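Local coordinates for mandelate racemase/muconate lactonizing enzyme family protein (Roseovarius sp. TM1035, PDB 3T9P), which is a putative isomerase of the mandelate racemase/muconate lactonizing enzyme family, whose members act on carboxylate substrates by way of metal-stabilised enolate intermediates, at residues Trp112-Lys117 / Pro367-Val371; Pro147-Ala151 / Ala187-Val192. All coordinates share one frame; numbering follows the deposited sequence.

In the fold
Enolase-superfamily proteins join an alpha+beta capping domain to a modified beta/alpha barrel, and the two contacts sample two levels of that design. Contact 1 ties helix 98-119, in the N-terminal part of the chain, to the loop between strand 360-363 and helix 375-379, some 250 residues on, so it probably brings the two domains together. Contact 2 is local: helix 147-161 against helix 184-196, neighbours on the outside of the barrel, with strand 165-169 between them in sequence. Both its segments fall in the interval that contact 1 spans. The centres of the two contacts lie 40 Å apart, nearest atoms about 25 Å, on opposite sides of the chain's centre, and they share no helix or strand.

Contact 1 (Trp112-Lys117 / Pro367-Val371); sequences WDMRGK and PGWGV
Gly116 on the helix and Gly368 in the loop bring their backbones together, CA to CA 3.9 Å; a CB on Gly116 would collide with Gly368 CA, and one on Gly368 with Asp113 OD1. Pro367 to Gly370 form a type II' beta turn, with Gly368 at its second position, where the positive phi suits a residue without a side chain. Pro367 rests its CB over the last turn of 112-117, 3.6 Å from Gly116 O, and crosses the Lys117 chain at about a right angle. Asp113 carries the polar part: CG lies anti to the backbone N (chi1 -171°), which swings OD1 to the turn, where Trp369 N donates to it at 2.9 Å and 164°, nearly along the C-O axis. Water 1 donates to the same oxygen and accepts from Val371 N. The other oxygen, OD2, offers its syn lone pair to Lys117 NZ in a 2.6 Å salt bridge and also accepts from Trp50 N. A helix of the N-terminal capping domain is thereby joined to the loop after strand 360-363, consistent with the interdomain contact of the enolase superfamily. Shortening Asp113 to an alanine is likely to leave Trp369 N without its acceptor and the Lys117 ammonium without its carboxylate. The Trp369 indole lies almost parallel to that carboxylate (3°), its CD1 3.5 Å from Asp113 CB, while NE1 donates to Thr109 O and CZ2 meets Trp112 CB at 3.8 Å.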
loop_
_atom_site.group_PDB
_atom_site.type_symbol
_atom_site.label_atom_id
_atom_site.label_comp_id
_atom_site.label_asym_id
_atom_site.label_seq_id
_atom_site.Cartn_x
_atom_site.Cartn_y
_atom_site.Cartn_z
ATOM N N TRP A 112 -13.607 -16.241 10.289
ATOM C CA TRP A 112 -13.131 -17.134 11.389
ATOM C C TRP A 112 -14.185 -17.207 12.502
ATOM O O TRP A 112 -14.381 -18.255 13.080
ATOM C CB TRP A 112 -11.753 -16.642 11.949
ATOM C CG TRP A 112 -10.633 -16.884 10.942
ATOM C CD1 TRP A 112 -9.923 -15.933 10.192
ATOM C CD2 TRP A 112 -10.095 -18.145 10.616
ATOM N NE1 TRP A 112 -8.965 -16.553 9.440
ATOM C CE2 TRP A 112 -9.076 -17.926 9.638
ATOM C CE3 TRP A 112 -10.380 -19.473 11.051
ATOM C CZ2 TRP A 112 -8.343 -18.990 9.082
ATOM C CZ3 TRP A 112 -9.679 -20.549 10.447
ATOM C CH2 TRP A 112 -8.668 -20.293 9.478
ATOM N N ASP A 113 -14.762 -16.081 12.872
ATOM C CA ASP A 113 -15.752 -16.058 13.969
ATOM C C ASP A 113 -16.979 -16.874 13.542
ATOM O O ASP A 113 -17.519 -17.623 14.324
ATOM C CB ASP A 113 -16.215 -14.606 14.243
ATOM C CG ASP A 113 -17.113 -14.497 15.557
ATOM O OD1 ASP A 113 -16.616 -14.932 16.653
ATOM O OD2 ASP A 113 -18.309 -13.974 15.429
ATOM N N MET A 114 -17.379 -16.722 12.302
ATOM C CA MET A 114 -18.486 -17.501 11.727
ATOM C C MET A 114 -18.230 -18.990 11.852
ATOM O O MET A 114 -19.082 -19.730 12.420
ATOM C CB MET A 114 -18.806 -17.051 10.263
ATOM C CG MET A 114 -20.108 -17.732 9.642
ATOM S SD MET A 114 -19.747 -19.452 9.133
ATOM C CE MET A 114 -18.597 -19.139 7.772
ATOM N N ARG A 115 -17.080 -19.462 11.347
ATOM C CA ARG A 115 -16.733 -20.885 11.409
ATOM C C ARG A 115 -16.581 -21.359 12.848
ATOM O O ARG A 115 -17.048 -22.411 13.194
ATOM C CB ARG A 115 -15.425 -21.146 10.639
ATOM C CG ARG A 115 -15.045 -22.611 10.600
ATOM C CD ARG A 115 -13.875 -22.797 9.670
ATOM N NE ARG A 115 -13.392 -24.142 9.897
ATOM C CZ ARG A 115 -12.192 -24.579 9.559
ATOM N NH1 ARG A 115 -11.296 -23.764 8.997
ATOM N NH2 ARG A 115 -11.868 -25.830 9.846
ATOM N N GLY A 116 -16.039 -20.530 13.717
ATOM C CA GLY A 116 -15.920 -20.857 15.137
ATOM C C GLY A 116 -17.275 -21.109 15.820
ATOM O O GLY A 116 -17.439 -22.159 16.503
ATOM N N LYS A 117 -18.242 -20.209 15.600
ATOM C CA LYS A 117 -19.639 -20.383 16.104
ATOM C C LYS A 117 -20.360 -21.560 15.489
ATOM O O LYS A 117 -21.120 -22.249 16.151
ATOM C CB LYS A 117 -20.402 -19.089 15.864
ATOM C CG LYS A 117 -19.898 -18.036 16.933
ATOM C CD LYS A 117 -20.314 -16.589 16.459
ATOM C CE LYS A 117 -20.025 -15.587 17.561
ATOM N NZ LYS A 117 -20.235 -14.199 17.165
ATOM N N PRO A 367 -17.163 -19.763 21.664
ATOM C CA PRO A 367 -16.870 -20.013 20.206
ATOM C C PRO A 367 -16.456 -18.744 19.451
ATOM O O PRO A 367 -16.859 -17.659 19.900
ATOM C CB PRO A 367 -18.205 -20.461 19.596
ATOM C CG PRO A 367 -19.074 -20.923 20.771
ATOM C CD PRO A 367 -18.534 -20.136 22.065
ATOM N N GLY A 368 -15.757 -18.923 18.307
ATOM C CA GLY A 368 -15.220 -17.792 17.503
ATOM C C GLY A 368 -14.254 -16.979 18.351
ATOM O O GLY A 368 -13.424 -17.553 19.031
ATOM N N TRP A 369 -14.352 -15.633 18.317
ATOM C CA TRP A 369 -13.442 -14.773 19.002
ATOM C C TRP A 369 -13.768 -14.725 20.447
ATOM O O TRP A 369 -12.910 -14.250 21.278
ATOM C CB TRP A 369 -13.472 -13.332 18.493
ATOM C CG TRP A 369 -13.040 -13.239 17.042
ATOM C CD1 TRP A 369 -13.784 -12.758 15.982
ATOM C CD2 TRP A 369 -11.806 -13.666 16.514
ATOM N NE1 TRP A 369 -13.049 -12.897 14.783
ATOM C CE2 TRP A 369 -11.839 -13.443 15.088
ATOM C CE3 TRP A 369 -10.658 -14.194 17.076
ATOM C CZ2 TRP A 369 -10.778 -13.749 14.252
ATOM C CZ3 TRP A 369 -9.552 -14.521 16.205
ATOM C CH2 TRP A 369 -9.646 -14.271 14.805
ATOM N N GLY A 370 -14.958 -15.200 20.779
ATOM C CA GLY A 370 -15.429 -15.143 22.178
ATOM C C GLY A 370 -15.774 -13.749 22.682
ATOM O O GLY A 370 -15.558 -13.478 23.870
ATOM N N VAL A 371 -16.269 -12.847 21.828
ATOM C CA VAL A 371 -16.477 -11.486 22.297
ATOM C C VAL A 371 -17.847 -11.113 21.783
ATOM O O VAL A 371 -18.260 -11.648 20.763
ATOM C CB VAL A 371 -15.430 -10.392 21.809
ATOM C CG1 VAL A 371 -13.989 -10.631 22.326
ATOM C CG2 VAL A 371 -15.468 -10.126 20.307
HETATM O O HOH W 1 -17.108 -13.667 19.008
HETATM O O HOH W 2 -20.422 -12.281 19.142
#

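Contact 2 (Pro147-Ala151 / Ala187-Val192); sequences PEDEA and AVVPTV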
loop_
_atom_site.group_PDB
_atom_site.type_symbol
_atom_site.label_atom_id
_atom_site.label_comp_id
_atom_site.label_asym_id
_atom_site.label_seq_id
_atom_site.Cartn_x
_atom_site.Cartn_y
_atom_site.Cartn_z
ATOM N N PRO A 147 9.125 10.744 32.413
ATOM C CA PRO A 147 9.715 9.538 32.944
ATOM C C PRO A 147 9.112 9.164 34.277
ATOM O O PRO A 147 8.781 8.041 34.486
ATOM C CB PRO A 147 11.162 9.943 33.107
ATOM C CG PRO A 147 11.368 10.865 32.007
ATOM C CD PRO A 147 10.146 11.617 31.840
ATOM N N GLU A 148 8.938 10.133 35.149
ATOM C CA GLU A 148 8.360 9.896 36.432
ATOM C C GLU A 148 6.930 9.448 36.402
ATOM O O GLU A 148 6.576 8.574 37.089
ATOM C CB GLU A 148 8.626 11.091 37.350
ATOM C CG GLU A 148 10.146 11.426 37.480
ATOM C CD GLU A 148 10.765 12.192 36.260
ATOM O OE1 GLU A 148 10.056 12.666 35.377
ATOM O OE2 GLU A 148 12.008 12.315 36.201
ATOM N N ASP A 149 6.118 10.072 35.576
ATOM C CA ASP A 149 4.768 9.645 35.400
ATOM C C ASP A 149 4.635 8.242 34.771
ATOM O O ASP A 149 3.799 7.485 35.162
ATOM C CB ASP A 149 3.974 10.672 34.624
ATOM C CG ASP A 149 3.626 11.902 35.463
ATOM O OD1 ASP A 149 3.878 11.920 36.655
ATOM O OD2 ASP A 149 3.091 12.836 34.923
ATOM N N GLU A 150 5.448 7.935 33.787
ATOM C CA GLU A 150 5.449 6.611 33.164
ATOM C C GLU A 150 5.869 5.560 34.187
ATOM O O GLU A 150 5.249 4.574 34.315
ATOM C CB GLU A 150 6.382 6.581 31.951
ATOM C CG GLU A 150 6.231 5.342 31.082
ATOM C CD GLU A 150 4.907 5.310 30.342
ATOM O OE1 GLU A 150 4.903 5.547 29.117
ATOM O OE2 GLU A 150 3.870 5.048 30.988
ATOM N N ALA A 151 6.875 5.855 34.980
ATOM C CA ALA A 151 7.321 4.941 36.021
ATOM C C ALA A 151 6.273 4.654 37.060
ATOM O O ALA A 151 6.042 3.529 37.398
ATOM C CB ALA A 151 8.542 5.468 36.684
ATOM N N ALA A 187 16.743 10.270 30.064
ATOM C CA ALA A 187 16.058 10.110 31.313
ATOM C C ALA A 187 15.085 8.947 31.421
ATOM O O ALA A 187 15.038 8.280 32.545
ATOM C CB ALA A 187 15.353 11.393 31.708
ATOM N N VAL A 188 14.319 8.709 30.330
ATOM C CA VAL A 188 13.153 7.802 30.414
ATOM C C VAL A 188 13.712 6.349 30.565
ATOM O O VAL A 188 13.082 5.503 31.185
ATOM C CB VAL A 188 12.174 7.949 29.172
ATOM C CG1 VAL A 188 12.729 7.193 27.953
ATOM C CG2 VAL A 188 10.859 7.443 29.478
ATOM N N VAL A 189 14.899 6.101 30.035
ATOM C CA VAL A 189 15.392 4.728 29.908
ATOM C C VAL A 189 15.777 4.256 31.351
ATOM O O VAL A 189 15.138 3.299 31.892
ATOM C CB VAL A 189 16.559 4.632 28.901
ATOM C CG1 VAL A 189 17.331 3.271 29.027
ATOM C CG2 VAL A 189 16.106 4.844 27.434
ATOM N N PRO A 190 16.722 5.006 32.012
ATOM C CA PRO A 190 17.078 4.572 33.421
ATOM C C PRO A 190 15.976 4.830 34.425
ATOM O O PRO A 190 15.717 3.993 35.310
ATOM C CB PRO A 190 18.412 5.356 33.737
ATOM C CG PRO A 190 18.378 6.625 32.880
ATOM C CD PRO A 190 17.693 5.987 31.488
ATOM N N THR A 191 15.218 5.905 34.259
ATOM C CA THR A 191 14.163 6.123 35.250
ATOM C C THR A 191 13.101 5.047 35.342
ATOM O O THR A 191 12.655 4.705 36.446
ATOM C CB THR A 191 13.471 7.573 35.004
ATOM O OG1 THR A 191 14.498 8.543 35.051
ATOM C CG2 THR A 191 12.379 7.879 35.964
ATOM N N VAL A 192 12.555 4.629 34.202
ATOM C CA VAL A 192 11.484 3.628 34.207
ATOM C C VAL A 192 12.089 2.247 34.628
ATOM O O VAL A 192 11.523 1.512 35.461
ATOM C CB VAL A 192 10.785 3.577 32.803
ATOM C CG1 VAL A 192 9.760 2.439 32.741
ATOM C CG2 VAL A 192 10.063 4.884 32.577
#
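Pro147 and Thr191 face each other at the heart of this helix pair, and the proline ring shows how one rigid side chain can serve several neighbours. Its CB meets the Thr191 methyl, CG2, at 3.7 Å, whereas CG reaches further back along the partner helix, 3.9 Å from Val188 CA and 4.0 Å from Ala187 CB. Thr191 can present carbon here because its hydroxyl is turned back to its own helix: with OG1 beside its own backbone N (chi1 -56°), the oxygen donates to Ala187 O at 2.6 Å, tilted 33° out of the carbonyl plane. Thr191 N reaches that carbonyl from the opposite face, so two donors grip it, and the methyl is left pointing across to the proline. The next residue, Val192, divides its branches. CG2, anti to the carbonyl carbon, is the one that touches, meeting both Pro147 O and the stem of Glu150, whose CB is 4.1 Å away; the two side chains cross obliquely. Glu150 then bends at chi2 and carries its carboxylate away to Ser140 and Arg153. Ala151 offers just a methyl, 4.2 Å from Thr191 O, and its small size suits the backbones' approach, with Ala151 CA and Val192 CA 4.7 Å apart. No hydrogen bond crosses between the segments, whose axes pass at 8.9 Å and -35°. Such near-parallel packing of successive helices, linked through strand 165-169, belongs to the outer helical layer of the beta/alpha barrel.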